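Local coordinates for ABC transporter, periplasmic substrate-binding protein (Thermotoga maritima, PDB 2HPG), which probably captures a solute in the periplasm and delivers it to a membrane transporter of the tripartite ATP-independent (TRAP) family, at residues A7-P19 against N39-Q51. Numbering follows the deposited sequence.
Sequences AKYTLRFGHVLAP and NGDVRIEVFPSSQ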
loop_
_atom_site.group_PDB
_atom_site.type_symbol
_atom_site.label_atom_id
_atom_site.label_comp_id
_atom_site.label_asym_id
_atom_site.label_seq_id
_atom_site.Cartn_x
_atom_site.Cartn_y
_atom_site.Cartn_z
ATOM N N ALA A 7 18.799 -20.135 15.205
ATOM C CA ALA A 7 18.556 -20.347 13.790
ATOM C C ALA A 7 19.827 -20.196 12.969
ATOM O O ALA A 7 20.770 -19.528 13.391
ATOM C CB ALA A 7 17.490 -19.369 13.307
ATOM N N LYS A 8 19.840 -20.825 11.797
ATOM C CA LYS A 8 20.938 -20.708 10.847
ATOM C C LYS A 8 20.879 -19.398 10.050
ATOM O O LYS A 8 21.909 -18.846 9.673
ATOM C CB LYS A 8 20.920 -21.889 9.877
ATOM C CG LYS A 8 22.072 -21.894 8.890
ATOM C CD LYS A 8 22.198 -23.222 8.178
ATOM C CE LYS A 8 23.264 -23.142 7.122
ATOM N NZ LYS A 8 23.318 -24.358 6.267
ATOM N N TYR A 9 19.672 -18.937 9.753
ATOM C CA TYR A 9 19.458 -17.694 9.036
ATOM C C TYR A 9 18.494 -16.855 9.848
ATOM O O TYR A 9 17.524 -17.379 10.385
ATOM C CB TYR A 9 18.846 -17.963 7.669
ATOM C CG TYR A 9 19.589 -18.970 6.823
ATOM C CD1 TYR A 9 20.608 -18.568 5.984
ATOM C CD2 TYR A 9 19.244 -20.317 6.841
ATOM C CE1 TYR A 9 21.282 -19.473 5.192
ATOM C CE2 TYR A 9 19.907 -21.231 6.049
ATOM C CZ TYR A 9 20.935 -20.799 5.227
ATOM O OH TYR A 9 21.621 -21.691 4.424
ATOM N N THR A 10 18.776 -15.563 9.968
ATOM C CA THR A 10 17.880 -14.646 10.660
ATOM C C THR A 10 17.562 -13.491 9.715
ATOM O O THR A 10 18.465 -12.953 9.058
ATOM C CB THR A 10 18.479 -14.148 11.978
ATOM O OG1 THR A 10 18.691 -15.267 12.839
ATOM C CG2 THR A 10 17.532 -13.190 12.682
ATOM N N LEU A 11 16.264 -13.186 9.595
ATOM C CA LEU A 11 15.767 -12.068 8.783
ATOM C C LEU A 11 15.106 -11.072 9.730
ATOM O O LEU A 11 14.252 -11.458 10.521
ATOM C CB LEU A 11 14.729 -12.554 7.752
ATOM C CG LEU A 11 14.103 -11.464 6.859
ATOM C CD1 LEU A 11 15.149 -10.771 5.993
ATOM C CD2 LEU A 11 12.974 -12.055 5.981
ATOM N N ARG A 12 15.492 -9.799 9.640
ATOM C CA ARG A 12 14.821 -8.725 10.377
ATOM C C ARG A 12 13.951 -7.910 9.423
ATOM O O ARG A 12 14.454 -7.259 8.517
ATOM C CB ARG A 12 15.857 -7.859 11.077
ATOM C CG ARG A 12 16.749 -8.722 11.935
ATOM C CD ARG A 12 17.620 -7.968 12.925
ATOM N NE ARG A 12 18.310 -8.947 13.764
ATOM C CZ ARG A 12 19.343 -9.692 13.379
ATOM N NH1 ARG A 12 19.879 -9.579 12.161
ATOM N NH2 ARG A 12 19.852 -10.563 14.223
ATOM N N PHE A 13 12.643 -7.962 9.637
ATOM C CA PHE A 13 11.690 -7.416 8.689
ATOM C C PHE A 13 10.958 -6.246 9.298
ATOM O O PHE A 13 10.256 -6.428 10.280
ATOM C CB PHE A 13 10.692 -8.489 8.291
ATOM C CG PHE A 13 9.993 -8.193 6.998
ATOM C CD1 PHE A 13 10.521 -8.633 5.802
ATOM C CD2 PHE A 13 8.822 -7.466 6.982
ATOM C CE1 PHE A 13 9.895 -8.354 4.602
ATOM C CE2 PHE A 13 8.198 -7.180 5.787
ATOM C CZ PHE A 13 8.736 -7.630 4.595
ATOM N N GLY A 14 11.090 -5.060 8.699
ATOM C CA GLY A 14 10.574 -3.849 9.317
ATOM C C GLY A 14 9.471 -3.094 8.597
ATOM O O GLY A 14 9.046 -3.443 7.496
ATOM N N HIS A 15 9.029 -2.020 9.239
ATOM C CA HIS A 15 7.985 -1.167 8.703
ATOM C C HIS A 15 6.634 -1.860 8.577
ATOM O O HIS A 15 5.860 -1.546 7.684
ATOM C CB HIS A 15 8.408 -0.562 7.345
ATOM C CG HIS A 15 9.388 0.564 7.471
ATOM N ND1 HIS A 15 9.760 1.352 6.400
ATOM C CD2 HIS A 15 10.074 1.033 8.541
ATOM C CE1 HIS A 15 10.642 2.251 6.807
ATOM N NE2 HIS A 15 10.851 2.078 8.101
ATOM N N VAL A 16 6.315 -2.766 9.496
ATOM C CA VAL A 16 5.049 -3.480 9.409
ATOM C C VAL A 16 3.893 -2.736 10.105
ATOM O O VAL A 16 2.910 -3.361 10.513
ATOM C CB VAL A 16 5.166 -4.920 9.941
ATOM C CG1 VAL A 16 6.351 -5.616 9.308
ATOM C CG2 VAL A 16 5.244 -4.953 11.474
ATOM N N LEU A 17 3.997 -1.409 10.177
ATOM C CA LEU A 17 2.940 -0.543 10.691
ATOM C C LEU A 17 2.820 -0.667 12.217
ATOM O O LEU A 17 3.821 -0.995 12.866
ATOM C CB LEU A 17 1.616 -0.738 9.920
ATOM C CG LEU A 17 1.747 -0.692 8.388
ATOM C CD1 LEU A 17 0.399 -0.687 7.716
ATOM C CD2 LEU A 17 2.562 0.515 7.931
ATOM N N ALA A 18 1.657 -0.337 12.790
ATOM C CA ALA A 18 1.548 -0.144 14.237
ATOM C C ALA A 18 1.511 -1.473 14.956
ATOM O O ALA A 18 0.964 -2.438 14.415
ATOM C CB ALA A 18 0.300 0.689 14.599
ATOM N N PRO A 19 2.105 -1.535 16.168
ATOM C CA PRO A 19 2.076 -2.718 17.003
ATOM C C PRO A 19 0.667 -3.203 17.355
ATOM O O PRO A 19 -0.184 -2.416 17.803
ATOM C CB PRO A 19 2.820 -2.276 18.273
ATOM C CG PRO A 19 3.641 -1.158 17.874
ATOM C CD PRO A 19 2.905 -0.457 16.779
ATOM N N ASN A 39 11.987 -25.725 10.062
ATOM C CA ASN A 39 12.470 -26.424 11.239
ATOM C C ASN A 39 13.338 -25.545 12.134
ATOM O O ASN A 39 14.288 -26.040 12.755
ATOM C CB ASN A 39 13.266 -27.693 10.842
ATOM C CG ASN A 39 12.722 -28.387 9.586
ATOM O OD1 ASN A 39 13.403 -28.434 8.553
ATOM N ND2 ASN A 39 11.505 -28.922 9.668
ATOM N N GLY A 40 13.032 -24.251 12.205
ATOM C CA GLY A 40 13.803 -23.328 13.025
ATOM C C GLY A 40 15.090 -22.827 12.381
ATOM O O GLY A 40 15.806 -22.028 12.981
ATOM N N ASP A 41 15.394 -23.282 11.169
ATOM C CA ASP A 41 16.587 -22.813 10.464
ATOM C C ASP A 41 16.490 -21.367 9.981
ATOM O O ASP A 41 17.512 -20.709 9.844
ATOM C CB ASP A 41 16.938 -23.725 9.281
ATOM C CG ASP A 41 17.893 -24.849 9.673
ATOM O OD1 ASP A 41 18.071 -25.105 10.883
ATOM O OD2 ASP A 41 18.488 -25.457 8.766
ATOM N N VAL A 42 15.283 -20.891 9.682
ATOM C CA VAL A 42 15.077 -19.481 9.360
ATOM C C VAL A 42 14.275 -18.860 10.489
ATOM O O VAL A 42 13.172 -19.290 10.774
ATOM C CB VAL A 42 14.354 -19.268 8.006
ATOM C CG1 VAL A 42 14.076 -17.792 7.767
ATOM C CG2 VAL A 42 15.180 -19.861 6.854
ATOM N N ARG A 43 14.861 -17.874 11.159
ATOM C CA ARG A 43 14.152 -17.091 12.154
ATOM C C ARG A 43 13.835 -15.738 11.518
ATOM O O ARG A 43 14.724 -15.112 10.936
ATOM C CB ARG A 43 15.032 -16.904 13.383
ATOM C CG ARG A 43 14.416 -16.016 14.427
ATOM C CD ARG A 43 15.371 -15.717 15.568
ATOM N NE ARG A 43 15.165 -14.354 16.058
ATOM C CZ ARG A 43 15.484 -13.907 17.271
ATOM N NH1 ARG A 43 16.019 -14.710 18.188
ATOM N NH2 ARG A 43 15.250 -12.640 17.576
ATOM N N ILE A 44 12.577 -15.304 11.609
ATOM C CA ILE A 44 12.184 -13.984 11.107
ATOM C C ILE A 44 11.729 -13.110 12.250
ATOM O O ILE A 44 10.777 -13.440 12.937
ATOM C CB ILE A 44 11.055 -14.054 10.075
ATOM C CG1 ILE A 44 11.469 -14.967 8.914
ATOM C CG2 ILE A 44 10.770 -12.627 9.489
ATOM C CD1 ILE A 44 10.357 -15.269 7.955
ATOM N N GLU A 45 12.412 -11.994 12.443
ATOM C CA GLU A 45 12.064 -11.052 13.484
ATOM C C GLU A 45 11.315 -9.897 12.855
ATOM O O GLU A 45 11.773 -9.337 11.868
ATOM C CB GLU A 45 13.342 -10.551 14.148
ATOM C CG GLU A 45 13.087 -9.758 15.379
ATOM C CD GLU A 45 14.357 -9.465 16.160
ATOM O OE1 GLU A 45 15.482 -9.657 15.594
ATOM O OE2 GLU A 45 14.200 -9.053 17.344
ATOM N N VAL A 46 10.180 -9.528 13.445
ATOM C CA VAL A 46 9.259 -8.581 12.841
ATOM C C VAL A 46 9.226 -7.278 13.655
ATOM O O VAL A 46 8.956 -7.309 14.848
ATOM C CB VAL A 46 7.837 -9.224 12.731
ATOM C CG1 VAL A 46 6.836 -8.225 12.211
ATOM C CG2 VAL A 46 7.895 -10.448 11.813
ATOM N N PHE A 47 9.508 -6.151 12.996
ATOM C CA PHE A 47 9.599 -4.834 13.652
ATOM C C PHE A 47 8.510 -3.878 13.204
ATOM O O PHE A 47 8.474 -3.495 12.032
ATOM C CB PHE A 47 10.941 -4.176 13.344
ATOM C CG PHE A 47 12.105 -4.880 13.954
ATOM C CD1 PHE A 47 12.651 -4.442 15.143
ATOM C CD2 PHE A 47 12.647 -5.991 13.354
ATOM C CE1 PHE A 47 13.711 -5.090 15.705
ATOM C CE2 PHE A 47 13.699 -6.656 13.934
ATOM C CZ PHE A 47 14.233 -6.209 15.093
ATOM N N PRO A 48 7.605 -3.487 14.124
ATOM C CA PRO A 48 6.632 -2.456 13.800
ATOM C C PRO A 48 7.258 -1.151 13.320
ATOM O O PRO A 48 8.406 -0.869 13.621
ATOM C CB PRO A 48 5.912 -2.231 15.129
ATOM C CG PRO A 48 5.978 -3.571 15.794
ATOM C CD PRO A 48 7.366 -4.047 15.469
ATOM N N SER A 49 6.493 -0.382 12.561
ATOM C CA SER A 49 6.928 0.926 12.119
ATOM C C SER A 49 7.082 1.861 13.325
ATOM O O SER A 49 6.348 1.760 14.308
ATOM C CB SER A 49 5.929 1.530 11.129
ATOM O OG SER A 49 5.881 0.807 9.916
ATOM N N SER A 50 8.061 2.752 13.239
ATOM C CA SER A 50 8.164 3.888 14.139
ATOM C C SER A 50 7.410 5.061 13.507
ATOM O O SER A 50 7.473 5.264 12.281
ATOM C CB SER A 50 9.642 4.261 14.330
ATOM O OG SER A 50 9.797 5.185 15.394
ATOM N N GLN A 51 6.690 5.828 14.325
ATOM C CA GLN A 51 6.119 7.107 13.860
ATOM C C GLN A 51 7.119 8.291 13.978
ATOM O O GLN A 51 6.841 9.403 13.503
ATOM C CB GLN A 51 4.753 7.421 14.524
ATOM C CG GLN A 51 4.622 7.216 16.043
ATOM C CD GLN A 51 3.151 7.285 16.514
ATOM O OE1 GLN A 51 2.315 7.981 15.908
ATOM N NE2 GLN A 51 2.833 6.557 17.592
HETATM O O HOH W 1 10.401 -0.738 11.397
#
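Leu-11 and Ile-44 lie side by side where strands 9-14 and 42-47 run parallel, the two strands of a beta-alpha-beta unit, with helix 22-37 as the crossover between them, within the periplasmic binding protein fold. Six backbone hydrogen bonds alternate between the strands from Tyr-9 N to Phe-47 N, among them Glu-45 N to Leu-11 O at 2.7 Å. The face carrying Leu-11, Phe-13, Ile-44 and Val-46 is the tightly packed one. Ile-44 CG2 rests against Leu-11 CD2 at 4.2 Å, while Trp-30 and Val-34 of the crossover helix cover Ile-44. Further along, Val-16 crosses Val-46 at about a right angle, Val-16 CG2 lying 3.7 Å from Val-46 CG1, while Val-16 CG1 sits at the edge of the Phe-13 ring, in its plane.

The other face is looser and more polar. Arg-12 is extended from CG to NE, and NE makes a long salt bridge of 3.4 Å with Glu-45 OE1, the guanidinium and carboxylate planes standing 57° apart. Arg-43 NH2 approaches the same oxygen, so one carboxylate is shared by two arginines. The ring of Phe-47 lies alongside Arg-12, CE2 against its CB.

Past the strands, Ser-49 holds Leu-17 twice: its N donates to Leu-17 O, and its OG accepts from Leu-17 N. With chi1 at -67°, OG stands anti to the carbonyl carbon and faces that amide. An alanine here is likely to leave the Leu-17 amide without its acceptor, only the backbone bond remaining. Close by, a water accepts from His-15 N at 2.9 Å and donates to Pro-48 O at 3.0 Å.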